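Local coordinates for oxidoreductase, Gfo/Idh/MocA family (Vibrio cholerae, PDB 1XEA), which probably acts as a nicotinamide-dependent dehydrogenase of unassigned substrate, binding its nucleotide cofactor in an N-terminal Rossmann fold, at residues 73-77 with 92-98; 80-84 with 106-110; 103-107 with 292-297. One frame throughout, in Å; residues are numbered along the deposited sequence.

Contact 1 (73-77 with 92-98); sequences TDVHS and VDKPLAA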
ATOM      1  N   THR A  73     -16.982  26.649 -22.809  1.00 57.96           N
ATOM      2  CA  THR A  73     -15.779  27.161 -23.432  1.00 59.67           C
ATOM      3  C   THR A  73     -16.071  28.099 -24.604  1.00 61.33           C
ATOM      4  O   THR A  73     -15.361  29.086 -24.806  1.00 62.28           O
ATOM      5  CB  THR A  73     -14.879  26.010 -23.932  1.00 59.67           C
ATOM      6  OG1 THR A  73     -14.771  25.001 -22.917  1.00 59.04           O
ATOM      7  CG2 THR A  73     -13.495  26.532 -24.263  1.00 59.58           C
ATOM      8  N   ASP A  74     -17.127  27.796 -25.358  1.00 62.73           N
ATOM      9  CA  ASP A  74     -17.508  28.576 -26.544  1.00 63.54           C
ATOM     10  C   ASP A  74     -18.114  29.939 -26.246  1.00 62.85           C
ATOM     11  O   ASP A  74     -18.535  30.654 -27.155  1.00 63.09           O
ATOM     12  CB  ASP A  74     -18.480  27.762 -27.417  1.00 65.69           C
ATOM     13  CG  ASP A  74     -19.760  27.382 -26.683  1.00 68.32           C
ATOM     14  OD1 ASP A  74     -20.603  28.271 -26.438  1.00 69.13           O
ATOM     15  OD2 ASP A  74     -19.923  26.185 -26.345  1.00 71.11           O
ATOM     16  N   VAL A  75     -18.147  30.304 -24.973  1.00 62.56           N
ATOM     17  CA  VAL A  75     -18.722  31.576 -24.582  1.00 61.98           C
ATOM     18  C   VAL A  75     -17.703  32.378 -23.794  1.00 61.74           C
ATOM     19  O   VAL A  75     -17.945  33.534 -23.452  1.00 62.04           O
ATOM     20  CB  VAL A  75     -19.948  31.363 -23.698  1.00 61.91           C
ATOM     21  CG1 VAL A  75     -20.708  32.649 -23.554  1.00 63.16           C
ATOM     22  CG2 VAL A  75     -20.817  30.275 -24.280  1.00 61.64           C
ATOM     23  N   HIS A  76     -16.559  31.766 -23.508  1.00 60.92           N
ATOM     24  CA  HIS A  76     -15.531  32.454 -22.743  1.00 60.97           C
ATOM     25  C   HIS A  76     -15.118  33.777 -23.387  1.00 60.44           C
ATOM     26  O   HIS A  76     -15.279  34.836 -22.784  1.00 59.13           O
ATOM     27  CB  HIS A  76     -14.289  31.570 -22.564  1.00 61.47           C
ATOM     28  CG  HIS A  76     -14.517  30.346 -21.731  1.00 61.01           C
ATOM     29  ND1 HIS A  76     -15.462  30.283 -20.729  1.00 60.79           N
ATOM     30  CD2 HIS A  76     -13.878  29.152 -21.719  1.00 60.56           C
ATOM     31  CE1 HIS A  76     -15.396  29.103 -20.138  1.00 59.74           C
ATOM     32  NE2 HIS A  76     -14.443  28.398 -20.719  1.00 59.58           N
ATOM     33  N   SER A  77     -14.589  33.715 -24.608  1.00 60.70           N
ATOM     34  CA  SER A  77     -14.138  34.922 -25.308  1.00 60.54           C
ATOM     35  C   SER A  77     -15.115  36.076 -25.190  1.00 60.00           C
ATOM     36  O   SER A  77     -14.735  37.197 -24.851  1.00 60.56           O
ATOM     37  CB  SER A  77     -13.891  34.637 -26.790  1.00 60.40           C
ATOM     38  OG  SER A  77     -12.689  33.913 -26.965  1.00 60.96           O
ATOM     39  N   VAL A  92     -11.392  33.094 -15.529  1.00 43.68           N
ATOM     40  CA  VAL A  92     -12.026  32.136 -16.423  1.00 44.19           C
ATOM     41  C   VAL A  92     -11.497  30.751 -16.119  1.00 45.79           C
ATOM     42  O   VAL A  92     -10.293  30.548 -16.024  1.00 45.67           O
ATOM     43  CB  VAL A  92     -11.745  32.456 -17.911  1.00 43.42           C
ATOM     44  CG1 VAL A  92     -12.406  31.412 -18.802  1.00 40.98           C
ATOM     45  CG2 VAL A  92     -12.276  33.840 -18.254  1.00 43.66           C
ATOM     46  N   ASP A  93     -12.404  29.797 -15.963  1.00 48.61           N
ATOM     47  CA  ASP A  93     -12.009  28.432 -15.670  1.00 51.18           C
ATOM     48  C   ASP A  93     -11.431  27.792 -16.923  1.00 50.62           C
ATOM     49  O   ASP A  93     -11.982  27.938 -18.010  1.00 51.39           O
ATOM     50  CB  ASP A  93     -13.213  27.637 -15.164  1.00 55.12           C
ATOM     51  CG  ASP A  93     -12.841  26.235 -14.734  1.00 61.98           C
ATOM     52  OD1 ASP A  93     -11.836  26.086 -13.991  1.00 64.27           O
ATOM     53  OD2 ASP A  93     -13.559  25.277 -15.119  1.00 66.39           O
ATOM     54  N   LYS A  94     -10.310  27.096 -16.762  1.00 50.61           N
ATOM     55  CA  LYS A  94      -9.644  26.430 -17.876  1.00 50.70           C
ATOM     56  C   LYS A  94     -10.640  25.552 -18.625  1.00 50.52           C
ATOM     57  O   LYS A  94     -11.495  24.922 -18.015  1.00 50.69           O
ATOM     58  CB  LYS A  94      -8.483  25.583 -17.356  1.00 50.97           C
ATOM     59  CG  LYS A  94      -8.907  24.394 -16.517  1.00 53.16           C
ATOM     60  CD  LYS A  94      -9.297  23.212 -17.393  1.00 56.20           C
ATOM     61  CE  LYS A  94     -10.323  22.319 -16.710  1.00 57.45           C
ATOM     62  NZ  LYS A  94     -10.648  21.147 -17.564  1.00 58.06           N
ATOM     63  N   PRO A  95     -10.536  25.497 -19.962  1.00 50.62           N
ATOM     64  CA  PRO A  95      -9.549  26.248 -20.745  1.00 51.16           C
ATOM     65  C   PRO A  95     -10.015  27.681 -21.026  1.00 52.17           C
ATOM     66  O   PRO A  95     -11.213  27.975 -20.965  1.00 52.53           O
ATOM     67  CB  PRO A  95      -9.432  25.411 -22.013  1.00 50.41           C
ATOM     68  CG  PRO A  95     -10.840  24.948 -22.209  1.00 49.78           C
ATOM     69  CD  PRO A  95     -11.258  24.537 -20.815  1.00 49.54           C
ATOM     70  N   LEU A  96      -9.072  28.571 -21.331  1.00 52.21           N
ATOM     71  CA  LEU A  96      -9.403  29.967 -21.621  1.00 52.01           C
ATOM     72  C   LEU A  96     -10.254  30.047 -22.884  1.00 52.42           C
ATOM     73  O   LEU A  96     -11.199  30.834 -22.972  1.00 50.38           O
ATOM     74  CB  LEU A  96      -8.127  30.793 -21.820  1.00 51.18           C
ATOM     75  CG  LEU A  96      -8.273  32.266 -22.249  1.00 50.85           C
ATOM     76  CD1 LEU A  96      -9.098  33.042 -21.235  1.00 49.66           C
ATOM     77  CD2 LEU A  96      -6.886  32.881 -22.382  1.00 50.01           C
ATOM     78  N   ALA A  97      -9.913  29.214 -23.856  1.00 52.49           N
ATOM     79  CA  ALA A  97     -10.636  29.190 -25.105  1.00 54.59           C
ATOM     80  C   ALA A  97     -10.226  27.957 -25.888  1.00 56.24           C
ATOM     81  O   ALA A  97      -9.180  27.362 -25.620  1.00 56.51           O
ATOM     82  CB  ALA A  97     -10.342  30.449 -25.909  1.00 55.48           C
ATOM     83  N   ALA A  98     -11.053  27.590 -26.861  1.00 57.77           N
ATOM     84  CA  ALA A  98     -10.818  26.420 -27.694  1.00 58.45           C
ATOM     85  C   ALA A  98      -9.665  26.575 -28.673  1.00 59.35           C
ATOM     86  O   ALA A  98      -9.331  25.637 -29.393  1.00 59.51           O
ATOM     87  CB  ALA A  98     -12.090  26.070 -28.445  1.00 59.75           C
TER
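Thr73 and Ala97 are the closest pair of CA atoms, 5.8 Å apart, where the turn into helix 76-85 passes the loop leaving strand 90-93. With strand 66-69 these elements form a beta-alpha-beta unit of the Rossmann fold. The loop carries Asp93-Lys94-Pro95, which matches the (E/D)KP motif of the Gfo/Idh/MocA family, with a cis peptide before the proline.

His76 carries much of the contact. Val92 CG1 stands almost on the axis of its ring, 3.8 Å from the ring centroid and 10° off the normal, a CH-pi contact. Thr73 CA sits over the opposite face toward the rim, so the ring is sandwiched between strand and turn. Oblique to the ring lie the carbonyl oxygens of Asp93, Pro95 and Leu96; His76 NE2 is 3.3 Å from Pro95 O, but the angle is too poor for a hydrogen bond.

Thr73 CG2, trans to the backbone N, reaches the loop and meets Pro95 CG at 3.7 Å and Ala98 N at 3.7 Å. Thr73 OG1, also beside the proline ring, makes a weak hydrogen bond to Asp166 OD1 on helix 160-175. Asp93 OD1 is held by the hydroxyl of Tyr18. At the start of the helix, Ser77 OG lies 4.3 Å from Ala97 CB and hydrogen-bonds Glu102 OE1.

Contact 2 (80-84 with 106-110); sequences AAFFL and LYELA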
ATOM      1  N   ALA A  80     -15.488  37.057 -21.388  1.00 51.86           N
ATOM      2  CA  ALA A  80     -14.182  37.562 -20.987  1.00 52.23           C
ATOM      3  C   ALA A  80     -13.935  38.962 -21.537  1.00 52.85           C
ATOM      4  O   ALA A  80     -13.785  39.922 -20.777  1.00 52.71           O
ATOM      5  CB  ALA A  80     -13.089  36.613 -21.471  1.00 52.68           C
ATOM      6  N   ALA A  81     -13.881  39.066 -22.862  1.00 53.30           N
ATOM      7  CA  ALA A  81     -13.650  40.342 -23.529  1.00 53.88           C
ATOM      8  C   ALA A  81     -14.555  41.428 -22.959  1.00 54.99           C
ATOM      9  O   ALA A  81     -14.098  42.529 -22.639  1.00 54.39           O
ATOM     10  CB  ALA A  81     -13.891  40.199 -25.025  1.00 52.86           C
ATOM     11  N   PHE A  82     -15.837  41.109 -22.820  1.00 56.42           N
ATOM     12  CA  PHE A  82     -16.810  42.064 -22.299  1.00 57.55           C
ATOM     13  C   PHE A  82     -16.359  42.775 -21.028  1.00 57.64           C
ATOM     14  O   PHE A  82     -16.293  44.007 -20.982  1.00 58.19           O
ATOM     15  CB  PHE A  82     -18.148  41.381 -22.032  1.00 58.32           C
ATOM     16  CG  PHE A  82     -19.219  42.323 -21.568  1.00 60.27           C
ATOM     17  CD1 PHE A  82     -19.639  43.373 -22.383  1.00 61.43           C
ATOM     18  CD2 PHE A  82     -19.815  42.159 -20.325  1.00 60.73           C
ATOM     19  CE1 PHE A  82     -20.647  44.243 -21.969  1.00 61.13           C
ATOM     20  CE2 PHE A  82     -20.825  43.023 -19.901  1.00 62.39           C
ATOM     21  CZ  PHE A  82     -21.242  44.069 -20.725  1.00 61.85           C
ATOM     22  N   PHE A  83     -16.047  42.005 -19.995  1.00 56.80           N
ATOM     23  CA  PHE A  83     -15.623  42.613 -18.745  1.00 56.52           C
ATOM     24  C   PHE A  83     -14.193  43.107 -18.807  1.00 57.71           C
ATOM     25  O   PHE A  83     -13.810  44.004 -18.056  1.00 58.27           O
ATOM     26  CB  PHE A  83     -15.789  41.631 -17.592  1.00 53.21           C
ATOM     27  CG  PHE A  83     -17.186  41.123 -17.443  1.00 49.45           C
ATOM     28  CD1 PHE A  83     -17.617  40.020 -18.169  1.00 47.08           C
ATOM     29  CD2 PHE A  83     -18.083  41.761 -16.595  1.00 47.34           C
ATOM     30  CE1 PHE A  83     -18.920  39.558 -18.050  1.00 45.65           C
ATOM     31  CE2 PHE A  83     -19.388  41.307 -16.469  1.00 45.68           C
ATOM     32  CZ  PHE A  83     -19.808  40.202 -17.197  1.00 45.10           C
ATOM     33  N   LEU A  84     -13.400  42.525 -19.698  1.00 58.41           N
ATOM     34  CA  LEU A  84     -12.019  42.955 -19.832  1.00 59.69           C
ATOM     35  C   LEU A  84     -11.983  44.375 -20.370  1.00 61.07           C
ATOM     36  O   LEU A  84     -11.136  45.180 -19.969  1.00 60.95           O
ATOM     37  CB  LEU A  84     -11.251  42.022 -20.763  1.00 58.16           C
ATOM     38  CG  LEU A  84     -10.823  40.716 -20.109  1.00 57.85           C
ATOM     39  CD1 LEU A  84     -10.115  39.868 -21.145  1.00 58.58           C
ATOM     40  CD2 LEU A  84      -9.898  41.002 -18.934  1.00 57.12           C
ATOM     41  N   LEU A 106      -7.534  37.573 -26.211  1.00 52.38           N
ATOM     42  CA  LEU A 106      -7.963  37.920 -24.865  1.00 51.30           C
ATOM     43  C   LEU A 106      -6.843  38.498 -23.991  1.00 52.15           C
ATOM     44  O   LEU A 106      -7.072  39.440 -23.220  1.00 52.27           O
ATOM     45  CB  LEU A 106      -8.595  36.701 -24.185  1.00 49.93           C
ATOM     46  CG  LEU A 106      -9.960  36.310 -24.744  1.00 50.36           C
ATOM     47  CD1 LEU A 106     -10.373  34.940 -24.242  1.00 50.53           C
ATOM     48  CD2 LEU A 106     -10.980  37.364 -24.347  1.00 49.77           C
ATOM     49  N   TYR A 107      -5.635  37.952 -24.089  1.00 51.66           N
ATOM     50  CA  TYR A 107      -4.549  38.493 -23.280  1.00 53.27           C
ATOM     51  C   TYR A 107      -4.042  39.802 -23.830  1.00 54.24           C
ATOM     52  O   TYR A 107      -3.696  40.705 -23.066  1.00 53.76           O
ATOM     53  CB  TYR A 107      -3.390  37.504 -23.132  1.00 53.67           C
ATOM     54  CG  TYR A 107      -3.534  36.662 -21.894  1.00 54.13           C
ATOM     55  CD1 TYR A 107      -3.827  35.304 -21.985  1.00 54.16           C
ATOM     56  CD2 TYR A 107      -3.470  37.242 -20.624  1.00 53.87           C
ATOM     57  CE1 TYR A 107      -4.065  34.541 -20.852  1.00 54.18           C
ATOM     58  CE2 TYR A 107      -3.707  36.490 -19.479  1.00 54.85           C
ATOM     59  CZ  TYR A 107      -4.009  35.137 -19.604  1.00 55.23           C
ATOM     60  OH  TYR A 107      -4.295  34.385 -18.489  1.00 56.14           O
ATOM     61  N   GLU A 108      -3.985  39.910 -25.153  1.00 56.19           N
ATOM     62  CA  GLU A 108      -3.545  41.151 -25.775  1.00 56.84           C
ATOM     63  C   GLU A 108      -4.534  42.223 -25.326  1.00 55.70           C
ATOM     64  O   GLU A 108      -4.134  43.294 -24.885  1.00 56.09           O
ATOM     65  CB  GLU A 108      -3.540  41.021 -27.304  1.00 58.47           C
ATOM     66  CG  GLU A 108      -2.138  40.885 -27.916  1.00 63.41           C
ATOM     67  CD  GLU A 108      -2.152  40.710 -29.436  1.00 67.29           C
ATOM     68  OE1 GLU A 108      -2.837  41.496 -30.133  1.00 70.67           O
ATOM     69  OE2 GLU A 108      -1.465  39.791 -29.946  1.00 69.45           O
ATOM     70  N   LEU A 109      -5.822  41.902 -25.406  1.00 55.94           N
ATOM     71  CA  LEU A 109      -6.893  42.810 -25.007  1.00 55.88           C
ATOM     72  C   LEU A 109      -6.768  43.247 -23.556  1.00 56.43           C
ATOM     73  O   LEU A 109      -6.850  44.434 -23.247  1.00 55.10           O
ATOM     74  CB  LEU A 109      -8.248  42.129 -25.214  1.00 55.72           C
ATOM     75  CG  LEU A 109      -9.493  42.832 -24.646  1.00 57.72           C
ATOM     76  CD1 LEU A 109      -9.660  44.215 -25.258  1.00 58.35           C
ATOM     77  CD2 LEU A 109     -10.730  41.989 -24.931  1.00 58.81           C
ATOM     78  N   ALA A 110      -6.587  42.275 -22.668  1.00 59.69           N
ATOM     79  CA  ALA A 110      -6.457  42.541 -21.236  1.00 61.36           C
ATOM     80  C   ALA A 110      -5.268  43.452 -20.930  1.00 62.82           C
ATOM     81  O   ALA A 110      -5.319  44.241 -19.991  1.00 61.70           O
ATOM     82  CB  ALA A 110      -6.320  41.224 -20.482  1.00 61.11           C
TER
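Flat groups stay outside the seam in which Ala80, Ala81 and Leu84 meet Leu106, Leu109 and Ala110. On helix 76-85 the two phenylalanines pack on each other: Phe82 CD2 stands over the centre of one face of the Phe83 ring, 3.5 Å above its plane, while Phe83 CE1 lies in plane at the edge of Phe82. The Phe82 ring also meets Tyr56 edge-to-face. On the partner helix the Tyr107 ring turns off to strand 117-120 and helix 286-311, its hydroxyl bonded to Leu117 O.

What remains between the helices is aliphatic. Leu106 has CG trans to its carbonyl carbon (chi1 -71°), which carries CD2 across to Ala80 CB at 3.6 Å and to the backbone, 3.7 Å from Ala81 N. Leu109, almost one turn on, takes a different first torsion, CG trans to the backbone N (chi1 171°), and lays its CD2 on Ala81 CB at 3.6 Å. Ala81 is thus touched by the CD2 methyls of two leucines. Leu84 reaches back from helix 76-85: its CD2 is 3.9 Å from Ala110 CB and its CD1 is 3.7 Å from Leu106 O.

The CA atoms of Leu84 and Ala110 come within 5.8 Å, and the axes of the short segments are 9.9 Å apart. Those axes run nearly parallel, at 7°, as expected for consecutive helices crossing over on one side of a parallel sheet. Leu84 also touches Thr90 of strand 90-93, and Leu106 touches Leu117, placing the seam directly on the sheet of the Rossmann fold.

Contact 3 (103-107 with 292-297); sequences CENLY and NLASHQ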
ATOM      1  N   CYS A 103      -6.988  32.894 -27.220  1.00 58.20           N
ATOM      2  CA  CYS A 103      -6.211  33.097 -26.008  1.00 57.75           C
ATOM      3  C   CYS A 103      -5.319  34.304 -26.185  1.00 55.97           C
ATOM      4  O   CYS A 103      -5.311  35.207 -25.353  1.00 54.61           O
ATOM      5  CB  CYS A 103      -5.353  31.863 -25.706  1.00 59.08           C
ATOM      6  SG  CYS A 103      -6.276  30.452 -25.011  1.00 60.59           S
ATOM      7  N   GLU A 104      -4.563  34.319 -27.275  1.00 55.37           N
ATOM      8  CA  GLU A 104      -3.672  35.438 -27.534  1.00 55.37           C
ATOM      9  C   GLU A 104      -4.467  36.741 -27.591  1.00 54.27           C
ATOM     10  O   GLU A 104      -4.053  37.743 -27.005  1.00 53.45           O
ATOM     11  CB  GLU A 104      -2.904  35.193 -28.832  1.00 57.10           C
ATOM     12  CG  GLU A 104      -2.110  33.894 -28.811  1.00 61.35           C
ATOM     13  CD  GLU A 104      -1.489  33.577 -30.157  1.00 64.31           C
ATOM     14  OE1 GLU A 104      -2.225  33.615 -31.168  1.00 67.11           O
ATOM     15  OE2 GLU A 104      -0.274  33.279 -30.211  1.00 65.09           O
ATOM     16  N   ASN A 105      -5.617  36.720 -28.270  1.00 54.22           N
ATOM     17  CA  ASN A 105      -6.470  37.914 -28.373  1.00 53.87           C
ATOM     18  C   ASN A 105      -6.852  38.422 -26.976  1.00 53.54           C
ATOM     19  O   ASN A 105      -6.539  39.554 -26.607  1.00 53.01           O
ATOM     20  CB  ASN A 105      -7.755  37.614 -29.165  1.00 54.30           C
ATOM     21  CG  ASN A 105      -7.511  37.467 -30.665  1.00 55.63           C
ATOM     22  OD1 ASN A 105      -6.833  38.295 -31.282  1.00 55.84           O
ATOM     23  ND2 ASN A 105      -8.077  36.420 -31.259  1.00 54.89           N
ATOM     24  N   LEU A 106      -7.534  37.573 -26.211  1.00 52.38           N
ATOM     25  CA  LEU A 106      -7.963  37.920 -24.865  1.00 51.30           C
ATOM     26  C   LEU A 106      -6.843  38.498 -23.991  1.00 52.15           C
ATOM     27  O   LEU A 106      -7.072  39.440 -23.220  1.00 52.27           O
ATOM     28  CB  LEU A 106      -8.595  36.701 -24.185  1.00 49.93           C
ATOM     29  CG  LEU A 106      -9.960  36.310 -24.744  1.00 50.36           C
ATOM     30  CD1 LEU A 106     -10.373  34.940 -24.242  1.00 50.53           C
ATOM     31  CD2 LEU A 106     -10.980  37.364 -24.347  1.00 49.77           C
ATOM     32  N   TYR A 107      -5.635  37.952 -24.089  1.00 51.66           N
ATOM     33  CA  TYR A 107      -4.549  38.493 -23.280  1.00 53.27           C
ATOM     34  C   TYR A 107      -4.042  39.802 -23.830  1.00 54.24           C
ATOM     35  O   TYR A 107      -3.696  40.705 -23.066  1.00 53.76           O
ATOM     36  CB  TYR A 107      -3.390  37.504 -23.132  1.00 53.67           C
ATOM     37  CG  TYR A 107      -3.534  36.662 -21.894  1.00 54.13           C
ATOM     38  CD1 TYR A 107      -3.827  35.304 -21.985  1.00 54.16           C
ATOM     39  CD2 TYR A 107      -3.470  37.242 -20.624  1.00 53.87           C
ATOM     40  CE1 TYR A 107      -4.065  34.541 -20.852  1.00 54.18           C
ATOM     41  CE2 TYR A 107      -3.707  36.490 -19.479  1.00 54.85           C
ATOM     42  CZ  TYR A 107      -4.009  35.137 -19.604  1.00 55.23           C
ATOM     43  OH  TYR A 107      -4.295  34.385 -18.489  1.00 56.14           O
ATOM     44  N   ASN A 292       0.342  30.629 -19.001  1.00 40.86           N
ATOM     45  CA  ASN A 292      -1.020  30.411 -19.474  1.00 42.89           C
ATOM     46  C   ASN A 292      -1.030  30.337 -21.009  1.00 43.42           C
ATOM     47  O   ASN A 292      -1.502  29.360 -21.597  1.00 42.92           O
ATOM     48  CB  ASN A 292      -1.936  31.522 -18.963  1.00 42.55           C
ATOM     49  CG  ASN A 292      -2.124  31.452 -17.472  1.00 43.97           C
ATOM     50  OD1 ASN A 292      -2.522  30.424 -16.941  1.00 47.09           O
ATOM     51  ND2 ASN A 292      -1.827  32.529 -16.786  1.00 45.90           N
ATOM     52  N   LEU A 293      -0.489  31.365 -21.654  1.00 41.27           N
ATOM     53  CA  LEU A 293      -0.428  31.386 -23.099  1.00 39.27           C
ATOM     54  C   LEU A 293       0.262  30.146 -23.605  1.00 38.14           C
ATOM     55  O   LEU A 293      -0.285  29.395 -24.406  1.00 38.93           O
ATOM     56  CB  LEU A 293       0.337  32.609 -23.577  1.00 40.76           C
ATOM     57  CG  LEU A 293      -0.510  33.870 -23.462  1.00 42.71           C
ATOM     58  CD1 LEU A 293       0.372  35.097 -23.595  1.00 43.39           C
ATOM     59  CD2 LEU A 293      -1.593  33.848 -24.530  1.00 40.84           C
ATOM     60  N   ALA A 294       1.475  29.929 -23.125  1.00 37.23           N
ATOM     61  CA  ALA A 294       2.252  28.781 -23.552  1.00 37.39           C
ATOM     62  C   ALA A 294       1.469  27.463 -23.495  1.00 38.57           C
ATOM     63  O   ALA A 294       1.463  26.692 -24.462  1.00 39.18           O
ATOM     64  CB  ALA A 294       3.519  28.679 -22.714  1.00 37.14           C
ATOM     65  N   SER A 295       0.809  27.198 -22.370  1.00 37.96           N
ATOM     66  CA  SER A 295       0.050  25.955 -22.237  1.00 39.02           C
ATOM     67  C   SER A 295      -1.087  25.833 -23.252  1.00 39.10           C
ATOM     68  O   SER A 295      -1.366  24.740 -23.761  1.00 38.10           O
ATOM     69  CB  SER A 295      -0.493  25.808 -20.813  1.00 39.12           C
ATOM     70  OG  SER A 295       0.581  25.738 -19.896  1.00 38.45           O
ATOM     71  N   HIS A 296      -1.749  26.946 -23.541  1.00 38.98           N
ATOM     72  CA  HIS A 296      -2.809  26.904 -24.522  1.00 39.51           C
ATOM     73  C   HIS A 296      -2.197  26.872 -25.914  1.00 39.41           C
ATOM     74  O   HIS A 296      -2.740  26.244 -26.814  1.00 38.90           O
ATOM     75  CB  HIS A 296      -3.750  28.100 -24.378  1.00 40.28           C
ATOM     76  CG  HIS A 296      -4.602  28.052 -23.149  1.00 41.79           C
ATOM     77  ND1 HIS A 296      -4.148  28.461 -21.915  1.00 43.79           N
ATOM     78  CD2 HIS A 296      -5.872  27.625 -22.961  1.00 41.39           C
ATOM     79  CE1 HIS A 296      -5.105  28.292 -21.019  1.00 43.90           C
ATOM     80  NE2 HIS A 296      -6.161  27.786 -21.629  1.00 42.26           N
ATOM     81  N   GLN A 297      -1.062  27.527 -26.101  1.00 39.69           N
ATOM     82  CA  GLN A 297      -0.453  27.503 -27.417  1.00 44.21           C
ATOM     83  C   GLN A 297       0.040  26.088 -27.695  1.00 45.67           C
ATOM     84  O   GLN A 297      -0.063  25.596 -28.818  1.00 46.31           O
ATOM     85  CB  GLN A 297       0.691  28.519 -27.498  1.00 47.06           C
ATOM     86  CG  GLN A 297       0.213  29.973 -27.359  1.00 50.68           C
ATOM     87  CD  GLN A 297       1.352  30.993 -27.358  1.00 51.75           C
ATOM     88  OE1 GLN A 297       2.376  30.806 -26.693  1.00 51.67           O
ATOM     89  NE2 GLN A 297       1.164  32.088 -28.086  1.00 52.34           N
TER
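Glu104 and Gln297 supply the hydrogen bond between the two helices: Gln297 NE2 donates to Glu104 OE2 at 2.8 Å, with a bent N-H...O angle of 136°. The acceptor lies near the amide plane of Gln297, whereas the amide meets the carboxylate on its anti side and somewhat out of the carboxylate plane; the two groups are twisted 76° against each other. Both side chains run extended beyond CG and cross at about a right angle.

Next to this bond, Leu293 packs between the helices. Its CD2 approaches Tyr107 CD1 at 3.7 Å, oblique to the ring, and also rests 4.0 Å from Glu104 CA. On one flank Cys103 SG packs against the imidazole of His296, 3.5 Å from CG, in an oblique sulfur-aromatic contact. Asn292 CB and ND2 lie by the phenol end of Tyr107, with amide and ring planes nearly parallel; ND2 is 3.5 Å from Tyr107 OH, and the hydroxyl's hydrogen bond goes to Leu117 O. Asn292 OD1 in turn is bonded to Arg124 NH2.

A second shell fixes the imidazole. His296 ND1 donates to Asn292 O at 2.8 Å, nearly straight and in the ring plane, though above the plane of that carbonyl, which also receives His296 N. On the other nitrogen, NE2 accepts from Leu96 N. The helix segments run antiparallel at 162°, joining Rossmann helix 100-112 to the long C-terminal helix 286-311. Chemically, a partly exposed Glu104-Gln297 bond borders a mixed inner layer of Leu293, Cys103 and hydrogen-bonded polar groups; the bonds of His296 are consistent with a neutral imidazole protonated on ND1, bridging helix 286-311 and the loop after strand 90-93.

Overall arrangement
Leu96, in the loop of contact 1, ties the three sites together. Its CD2 lies 3.6 Å from Tyr107 CE1 and 3.6 Å from Cys103 SG, and its backbone N makes the probable hydrogen bond that joins contact 1 to contact 3. The centres of contacts 1 and 2 are about 12 Å apart. Contact 3 has its centre about 11 Å from that of contact 1. Contacts 2 and 3, with centres about 12 Å apart, share helix 100-112, held between helices 76-85 and 286-311. No nucleotide is bound here; Asp93 in contact 1 lies near the glycine-rich GxGxxA sequence, consistent with contact 1 lying closest to the presumed cofactor site.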